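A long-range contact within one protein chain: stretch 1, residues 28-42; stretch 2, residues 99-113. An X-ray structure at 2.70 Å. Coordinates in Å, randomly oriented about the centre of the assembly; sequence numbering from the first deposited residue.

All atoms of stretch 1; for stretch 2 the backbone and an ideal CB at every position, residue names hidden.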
# COMPACT_ATOMS: atom_id res chain seq x y z
N PRO A 28 7.45 -16.74 -12.49
CA PRO A 28 8.54 -17.73 -12.54
C PRO A 28 9.87 -17.12 -12.95
O PRO A 28 10.91 -17.51 -12.41
CB PRO A 28 8.05 -18.74 -13.59
CG PRO A 28 6.84 -18.11 -14.24
CD PRO A 28 6.26 -17.19 -13.22
N LEU A 29 9.86 -16.18 -13.88
CA LEU A 29 11.10 -15.55 -14.33
C LEU A 29 11.80 -14.81 -13.19
O LEU A 29 13.02 -14.88 -13.05
CB LEU A 29 10.85 -14.61 -15.51
CG LEU A 29 12.10 -13.98 -16.14
CD1 LEU A 29 11.94 -13.85 -17.65
CD2 LEU A 29 12.41 -12.62 -15.51
N LEU A 30 11.03 -14.09 -12.38
CA LEU A 30 11.59 -13.38 -11.23
C LEU A 30 12.08 -14.35 -10.16
O LEU A 30 13.12 -14.12 -9.53
CB LEU A 30 10.57 -12.40 -10.64
CG LEU A 30 10.47 -11.05 -11.35
CD1 LEU A 30 9.34 -10.20 -10.77
CD2 LEU A 30 11.80 -10.30 -11.30
N ALA A 31 11.34 -15.44 -9.97
CA ALA A 31 11.75 -16.49 -9.05
C ALA A 31 13.12 -17.03 -9.46
O ALA A 31 14.00 -17.21 -8.62
CB ALA A 31 10.72 -17.61 -9.03
N GLU A 32 13.27 -17.28 -10.75
CA GLU A 32 14.53 -17.77 -11.31
C GLU A 32 15.65 -16.75 -11.14
O GLU A 32 16.79 -17.12 -10.86
CB GLU A 32 14.34 -18.10 -12.79
CG GLU A 32 15.63 -18.34 -13.55
CD GLU A 32 15.39 -18.50 -15.04
OE1 GLU A 32 14.22 -18.67 -15.44
OE2 GLU A 32 16.38 -18.45 -15.81
N LEU A 33 15.31 -15.48 -11.31
CA LEU A 33 16.28 -14.40 -11.19
C LEU A 33 16.92 -14.32 -9.80
O LEU A 33 18.10 -14.00 -9.68
CB LEU A 33 15.64 -13.05 -11.55
CG LEU A 33 16.47 -11.80 -11.24
CD1 LEU A 33 17.76 -11.80 -12.03
CD2 LEU A 33 15.67 -10.53 -11.50
N ARG A 34 16.15 -14.60 -8.76
CA ARG A 34 16.70 -14.51 -7.41
C ARG A 34 17.35 -15.80 -6.93
O ARG A 34 18.21 -15.78 -6.04
CB ARG A 34 15.68 -13.96 -6.41
CG ARG A 34 14.50 -14.85 -6.08
CD ARG A 34 13.96 -14.47 -4.71
NE ARG A 34 12.60 -14.95 -4.48
CZ ARG A 34 12.26 -16.23 -4.40
NH1 ARG A 34 13.17 -17.18 -4.56
NH2 ARG A 34 10.99 -16.56 -4.18
N GLU A 35 16.96 -16.93 -7.51
CA GLU A 35 17.70 -18.16 -7.30
C GLU A 35 19.12 -17.98 -7.82
O GLU A 35 20.09 -18.40 -7.19
CB GLU A 35 17.03 -19.34 -8.01
CG GLU A 35 15.73 -19.80 -7.36
CD GLU A 35 15.90 -20.16 -5.89
OE1 GLU A 35 15.28 -19.50 -5.03
OE2 GLU A 35 16.67 -21.11 -5.60
N GLU A 36 19.24 -17.34 -8.98
CA GLU A 36 20.54 -17.09 -9.58
C GLU A 36 21.32 -16.01 -8.83
O GLU A 36 22.54 -16.10 -8.69
CB GLU A 36 20.40 -16.71 -11.05
CG GLU A 36 21.68 -16.14 -11.65
CD GLU A 36 21.99 -16.69 -13.02
OE1 GLU A 36 23.18 -16.66 -13.41
OE2 GLU A 36 21.06 -17.14 -13.72
N THR A 37 20.61 -15.00 -8.35
CA THR A 37 21.27 -13.94 -7.59
C THR A 37 21.84 -14.50 -6.30
O THR A 37 22.93 -14.13 -5.87
CB THR A 37 20.31 -12.77 -7.29
OG1 THR A 37 19.85 -12.20 -8.52
CG2 THR A 37 21.01 -11.69 -6.48
N THR A 38 21.09 -15.40 -5.67
CA THR A 38 21.53 -16.05 -4.44
C THR A 38 22.76 -16.90 -4.71
O THR A 38 23.72 -16.92 -3.93
CB THR A 38 20.43 -16.96 -3.85
OG1 THR A 38 19.39 -16.15 -3.29
CG2 THR A 38 21.01 -17.84 -2.75
N ARG A 39 22.73 -17.60 -5.84
CA ARG A 39 23.80 -18.51 -6.22
C ARG A 39 25.10 -17.79 -6.61
O ARG A 39 26.19 -18.29 -6.35
CB ARG A 39 23.33 -19.41 -7.36
CG ARG A 39 24.40 -20.33 -7.92
CD ARG A 39 23.81 -21.39 -8.83
NE ARG A 39 23.06 -20.82 -9.94
CZ ARG A 39 23.61 -20.30 -11.03
NH1 ARG A 39 24.93 -20.25 -11.15
NH2 ARG A 39 22.84 -19.81 -12.00
N SER A 40 24.98 -16.61 -7.23
CA SER A 40 26.13 -15.96 -7.85
C SER A 40 26.65 -14.73 -7.11
O SER A 40 27.76 -14.27 -7.38
CB SER A 40 25.80 -15.58 -9.29
OG SER A 40 25.27 -16.68 -10.01
N PHE A 41 25.85 -14.17 -6.20
CA PHE A 41 26.22 -12.92 -5.54
C PHE A 41 26.22 -13.01 -4.02
O PHE A 41 25.21 -13.35 -3.41
CB PHE A 41 25.31 -11.78 -6.00
CG PHE A 41 25.46 -11.43 -7.45
CD1 PHE A 41 26.21 -10.33 -7.83
CD2 PHE A 41 24.87 -12.20 -8.44
CE1 PHE A 41 26.37 -9.99 -9.16
CE2 PHE A 41 25.02 -11.87 -9.77
CZ PHE A 41 25.77 -10.77 -10.13
N SER A 42 27.36 -12.71 -3.42
CA SER A 42 27.48 -12.72 -1.97
C SER A 42 26.61 -11.63 -1.37
O SER A 42 26.30 -11.65 -0.18
CB SER A 42 28.94 -12.54 -1.54
OG SER A 42 29.47 -11.31 -2.00
N UNK A 99 28.72 -2.96 -12.79
CA UNK A 99 28.59 -3.58 -14.11
C UNK A 99 28.21 -5.06 -14.04
O UNK A 99 27.40 -5.53 -14.84
CB UNK A 99 29.90 -3.43 -14.88
N UNK A 100 28.79 -5.77 -13.08
CA UNK A 100 28.57 -7.21 -12.97
C UNK A 100 27.09 -7.54 -12.78
O UNK A 100 26.53 -8.36 -13.51
CB UNK A 100 29.39 -7.78 -11.81
N UNK A 101 26.46 -6.90 -11.80
CA UNK A 101 25.07 -7.18 -11.48
C UNK A 101 24.10 -6.68 -12.56
O UNK A 101 23.13 -7.37 -12.88
CB UNK A 101 24.72 -6.55 -10.13
N UNK A 102 24.36 -5.50 -13.11
CA UNK A 102 23.47 -4.93 -14.12
C UNK A 102 23.51 -5.74 -15.42
O UNK A 102 22.54 -5.75 -16.18
CB UNK A 102 23.85 -3.47 -14.40
N UNK A 103 24.62 -6.41 -15.67
CA UNK A 103 24.74 -7.26 -16.85
C UNK A 103 23.75 -8.41 -16.78
O UNK A 103 23.11 -8.76 -17.78
CB UNK A 103 26.17 -7.80 -16.99
N UNK A 104 23.61 -8.99 -15.59
CA UNK A 104 22.63 -10.04 -15.38
C UNK A 104 21.22 -9.47 -15.48
O UNK A 104 20.32 -10.11 -16.03
CB UNK A 104 22.84 -10.71 -14.02
N UNK A 105 21.04 -8.27 -14.93
CA UNK A 105 19.77 -7.56 -15.05
C UNK A 105 19.34 -7.42 -16.51
O UNK A 105 18.23 -7.82 -16.86
CB UNK A 105 19.88 -6.18 -14.40
N UNK A 106 20.20 -6.84 -17.34
CA UNK A 106 19.93 -6.71 -18.77
C UNK A 106 19.46 -8.03 -19.34
O UNK A 106 18.47 -8.09 -20.07
CB UNK A 106 21.17 -6.22 -19.52
N UNK A 107 20.19 -9.09 -19.00
CA UNK A 107 19.92 -10.42 -19.52
C UNK A 107 18.49 -10.84 -19.21
O UNK A 107 17.77 -11.31 -20.09
CB UNK A 107 20.91 -11.43 -18.94
N UNK A 108 18.08 -10.64 -17.97
CA UNK A 108 16.76 -11.09 -17.53
C UNK A 108 15.61 -10.23 -18.04
O UNK A 108 14.54 -10.76 -18.34
CB UNK A 108 16.72 -11.12 -16.00
N UNK A 109 15.82 -8.93 -18.16
CA UNK A 109 14.75 -8.07 -18.65
C UNK A 109 14.63 -8.10 -20.17
O UNK A 109 13.61 -7.69 -20.73
CB UNK A 109 14.98 -6.63 -18.18
N UNK A 110 15.66 -8.60 -20.85
CA UNK A 110 15.54 -8.93 -22.26
C UNK A 110 14.71 -10.20 -22.37
O UNK A 110 13.75 -10.27 -23.14
CB UNK A 110 16.91 -9.10 -22.92
N UNK A 111 15.08 -11.19 -21.57
CA UNK A 111 14.39 -12.47 -21.53
C UNK A 111 12.92 -12.30 -21.15
O UNK A 111 12.09 -13.17 -21.42
CB UNK A 111 15.08 -13.41 -20.54
N UNK A 112 12.61 -11.17 -20.52
CA UNK A 112 11.25 -10.88 -20.09
C UNK A 112 10.47 -10.10 -21.14
O UNK A 112 9.25 -9.98 -21.05
CB UNK A 112 11.27 -10.10 -18.77
N UNK A 113 11.18 -9.58 -22.14
CA UNK A 113 10.58 -8.82 -23.21
C UNK A 113 10.44 -7.34 -22.90
O UNK A 113 9.53 -6.68 -23.40
CB UNK A 113 9.21 -9.41 -23.54

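The two helices run nearly antiparallel, at 163°, with axes 10.9 Å apart at closest approach.

Position 99 has nothing of stretch 1 near its CB; it is Glu 99.

At position 100 CA-to-CB points toward stretch 1, near the Phe 41 ring. The ring and the carbonyl of Ser 40 would suit a long aliphatic chain, with or without a positive end. It is Lys 100. Its CD packs 3.8 Å from Phe 41 CE1, and its NZ makes an off-centre cation-pi contact, 4.5 Å from the centroid of the Phe 41 ring.

Position 101 points sideways, and its ideal CB is already 3.9 Å from Phe 41 CE1. A small residue fits readily. Ser 101 makes this contact.

Position 102 points away and 103 is out of reach: Thr 102 and Ala 103.

Position 104 points toward stretch 1, near Phe 41. Phe 41, Leu 33 and the CG of Glu 36 offer a mostly apolar surface, so Leu, Met or Ile would be reasonable. Leu 104 brings CD2 to 3.8 Å from both Phe 41 CE2 and Glu 36 CG.

Positions 105 to 107 receive little guidance from stretch 1: Ala 105, Lys 106 and Glu 107.

Position 108 points toward stretch 1, with its ideal CB 4.2 Å from Leu 33 CD1. Leucines lie close by, and two carboxylates lie farther out. A large side chain, apolar along its length with a donor at its end, would use both; Tyr or a long Lys could do so. Tyr 108 sits as a knob among Leu 29, Glu 32, Leu 33 and Glu 36. Leu 33 CD1 lies over one ring face, 3.7 Å from the Tyr 108 ring centroid. Tyr 108 OH donates a hydrogen bond to Glu 36 OE2 at 3.0 Å.

Positions 109 and 110 find no partner in stretch 1: Trp 109 and Glu 110.

Position 111 points toward stretch 1, near Leu 29. The Glu 32 carboxylate favours Lys or Arg. Lys 111 is extended, and its NZ forms a salt bridge to Glu 32 OE2 at 3.0 Å.

At position 112 the ideal CB is 4.0 Å from Leu 29 CD1, so a small apolar residue suits. Ala 112 makes this contact.

Position 113 has positive phi, and a CB would jam against the preceding carbonyl O. This calls for glycine: Gly 113 closes the helix in a Schellman motif.

Stretch 2 99-113: EKSTALAKEYWEKAG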
# COMPACT_ATOMS: atom_id res chain seq x y z
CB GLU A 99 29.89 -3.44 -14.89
CG GLU A 99 30.40 -2.02 -14.97
CD GLU A 99 31.53 -1.86 -15.97
OE1 GLU A 99 31.93 -2.88 -16.57
OE2 GLU A 99 32.01 -0.73 -16.15
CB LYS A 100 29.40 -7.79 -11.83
CG LYS A 100 29.38 -9.32 -11.75
CD LYS A 100 29.98 -9.80 -10.43
CE LYS A 100 29.82 -11.31 -10.27
NZ LYS A 100 30.09 -11.76 -8.86
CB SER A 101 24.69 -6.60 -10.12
OG SER A 101 24.91 -5.20 -10.07
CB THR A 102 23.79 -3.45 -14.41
OG1 THR A 102 25.17 -3.31 -14.77
CG2 THR A 102 23.49 -2.60 -13.19
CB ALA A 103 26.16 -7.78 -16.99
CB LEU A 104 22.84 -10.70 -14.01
CG LEU A 104 21.93 -11.89 -13.70
CD1 LEU A 104 22.08 -12.97 -14.76
CD2 LEU A 104 22.23 -12.44 -12.32
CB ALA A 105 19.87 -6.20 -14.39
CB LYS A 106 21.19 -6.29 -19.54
CG LYS A 106 21.54 -4.82 -19.46
CD LYS A 106 22.87 -4.57 -20.17
CE LYS A 106 23.28 -3.11 -20.07
NZ LYS A 106 24.69 -2.89 -20.48
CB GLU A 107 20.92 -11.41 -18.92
CG GLU A 107 21.02 -12.74 -19.62
CD GLU A 107 22.08 -13.62 -18.99
OE1 GLU A 107 23.24 -13.16 -18.82
OE2 GLU A 107 21.75 -14.77 -18.65
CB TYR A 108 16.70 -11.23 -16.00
CG TYR A 108 17.11 -12.60 -15.50
CD1 TYR A 108 16.16 -13.56 -15.21
CD2 TYR A 108 18.45 -12.93 -15.34
CE1 TYR A 108 16.53 -14.82 -14.77
CE2 TYR A 108 18.83 -14.18 -14.89
CZ TYR A 108 17.87 -15.12 -14.61
OH TYR A 108 18.23 -16.37 -14.16
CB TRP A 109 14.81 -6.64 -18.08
CG TRP A 109 15.81 -5.70 -18.68
CD1 TRP A 109 15.97 -5.41 -20.01
CD2 TRP A 109 16.75 -4.88 -17.97
NE1 TRP A 109 16.97 -4.48 -20.16
CE2 TRP A 109 17.47 -4.14 -18.93
CE3 TRP A 109 17.06 -4.72 -16.62
CZ2 TRP A 109 18.48 -3.25 -18.58
CZ3 TRP A 109 18.07 -3.83 -16.27
CH2 TRP A 109 18.76 -3.11 -17.25
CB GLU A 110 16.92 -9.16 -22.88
CG GLU A 110 17.79 -7.91 -22.97
CD GLU A 110 19.21 -8.22 -23.43
OE1 GLU A 110 19.47 -9.37 -23.83
OE2 GLU A 110 20.07 -7.30 -23.39
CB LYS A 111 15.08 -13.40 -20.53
CG LYS A 111 14.58 -14.84 -20.53
CD LYS A 111 15.39 -15.70 -19.57
CE LYS A 111 14.98 -17.16 -19.64
NZ LYS A 111 15.79 -18.02 -18.73
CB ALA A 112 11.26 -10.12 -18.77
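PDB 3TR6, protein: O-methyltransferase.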